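Local coordinates for protein putative 6-pyruvoyl tetrahydrobiopterin synthase (Caenorhabditis elegans, PDB 2G64) that probably converts 7,8-dihydroneopterin triphosphate into 6-pyruvoyl tetrahydropterin, a zinc-dependent step on the way to the cofactor tetrahydrobiopterin, at residues A[110-113]-A[114-118]. The protein carries 1 engineered substitution. Residues are numbered along the deposited sequence; the frame is centred on the assembly and turned at random. Where two conformers were deposited one is given.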
# COMPACT_ATOMS: atom_id res chain seq x y z
N GLU A 110 -6.04 21.64 -15.37
CA GLU A 110 -6.40 22.98 -15.83
C GLU A 110 -7.10 23.81 -14.75
O GLU A 110 -6.83 25.01 -14.61
CB GLU A 110 -7.23 22.91 -17.12
CG GLU A 110 -6.43 22.43 -18.34
CD GLU A 110 -5.25 23.35 -18.69
OE1 GLU A 110 -5.29 24.55 -18.36
OE2 GLU A 110 -4.27 22.87 -19.31
N LYS A 111 -8.00 23.19 -13.98
CA LYS A 111 -8.69 23.89 -12.90
C LYS A 111 -7.69 24.32 -11.80
O LYS A 111 -7.76 25.44 -11.27
CB LYS A 111 -9.80 23.02 -12.30
CG LYS A 111 -10.53 23.66 -11.13
CD LYS A 111 -11.53 24.71 -11.64
CE LYS A 111 -12.04 25.58 -10.50
NZ LYS A 111 -12.72 26.80 -11.02
N LEU A 112 -6.75 23.45 -11.49
CA LEU A 112 -5.74 23.80 -10.49
C LEU A 112 -4.90 24.94 -11.02
O LEU A 112 -4.68 25.92 -10.32
CB LEU A 112 -4.84 22.62 -10.14
CG LEU A 112 -3.73 22.94 -9.15
CD1 LEU A 112 -4.33 23.52 -7.85
CD2 LEU A 112 -2.86 21.70 -8.86
N LYS A 113 -4.43 24.80 -12.25
CA LYS A 113 -3.61 25.87 -12.83
C LYS A 113 -4.31 27.24 -12.72
O LYS A 113 -3.68 28.26 -12.41
CB LYS A 113 -3.22 25.52 -14.25
CG LYS A 113 -1.92 26.13 -14.74
CD LYS A 113 -1.45 25.38 -15.97
CE LYS A 113 -0.90 26.32 -17.02
NZ LYS A 113 -0.67 25.62 -18.32
N SER A 114 -5.63 27.22 -12.91
CA SER A 114 -6.49 28.40 -12.84
C SER A 114 -6.60 29.06 -11.46
O SER A 114 -6.96 30.23 -11.37
CB SER A 114 -7.89 28.07 -13.39
OG SER A 114 -8.76 27.64 -12.37
N VAL A 115 -6.30 28.33 -10.39
CA VAL A 115 -6.44 28.88 -9.05
C VAL A 115 -5.10 29.08 -8.34
O VAL A 115 -5.05 29.62 -7.23
CB VAL A 115 -7.43 28.08 -8.14
CG1 VAL A 115 -8.83 28.07 -8.74
CG2 VAL A 115 -6.93 26.66 -7.83
N MET A 116 -4.02 28.65 -8.97
CA MET A 116 -2.72 28.65 -8.29
C MET A 116 -2.11 30.03 -8.14
O MET A 116 -2.09 30.81 -9.10
CB MET A 116 -1.73 27.74 -8.99
CG MET A 116 -1.86 26.29 -8.60
SD MET A 116 -0.70 25.29 -9.52
CE MET A 116 0.77 25.48 -8.49
N SER A 117 -1.57 30.30 -6.95
CA SER A 117 -0.76 31.51 -6.71
C SER A 117 0.49 31.59 -7.60
O SER A 117 0.84 32.67 -8.09
CB SER A 117 -0.43 31.69 -5.21
OG SER A 117 0.24 30.57 -4.63
N ASN A 118 1.14 30.46 -7.83
CA ASN A 118 2.27 30.39 -8.76
C ASN A 118 2.16 29.19 -9.72
O ASN A 118 2.75 28.12 -9.48
CB ASN A 118 3.61 30.35 -7.98
CG ASN A 118 4.83 30.18 -8.89
OD1 ASN A 118 4.82 30.60 -10.05
ND2 ASN A 118 5.88 29.57 -8.35
O HOH W 1 -10.95 28.65 -11.65
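Leu-112 meets Val-115 and Met-116 in a local contact at the C-terminal end of helix 101-115, which packs against the sheet of the T-fold (tunnelling fold) of the 6-pyruvoyl tetrahydropterin synthase family; here the helix runs out and the chain heads for strand 122-128. The stretch is a worked example of how a helix ends by changing its bonding pattern. Ser-114 N still makes an alpha-helical i to i+4 bond to Glu-110 O, at 3.0 Å, but Val-115 N makes a 3-10-type i to i+3 bond to Leu-112 O, meeting it from above the carbonyl plane, 56° out of it. Met-116 N follows with a weak bond of the same i to i+3 kind to Lys-113 O, and from Met-116 onward the backbone is extended or turning.

The apolar side chains face the sheet. Leu-112 has CG anti to its backbone nitrogen (chi1 178°), which sets it beside the carbonyl carbon, on the side of the residues that follow. Its CD1 lies 3.8 Å from Met-116 CG, the two side chains running at a slant to each other. The Val-115 side chain crosses that of Leu-112 at about a right angle, a less certain contact because it belongs to one of two conformers. Leu-112 also reaches Trp-50 and Val-52 of strand 44-57, and Met-116 touches Leu-54, so the pair joins the helix end to the sheet. Cutting Leu-112 back to an alanine would probably remove the packing against Met-116 CG, leaving the methionine chain freer to shift.

A polar link joins Lys-111 and Ser-114. Ser-114 OG donates to Lys-111 O at 2.7 Å, the hydroxyl turning back onto a carbonyl of the preceding turn and lying 21° from its plane. A water then closes the circuit between the two side chains, donating to Ser-114 OG at 2.5 Å and accepting from Lys-111 NZ at 2.6 Å.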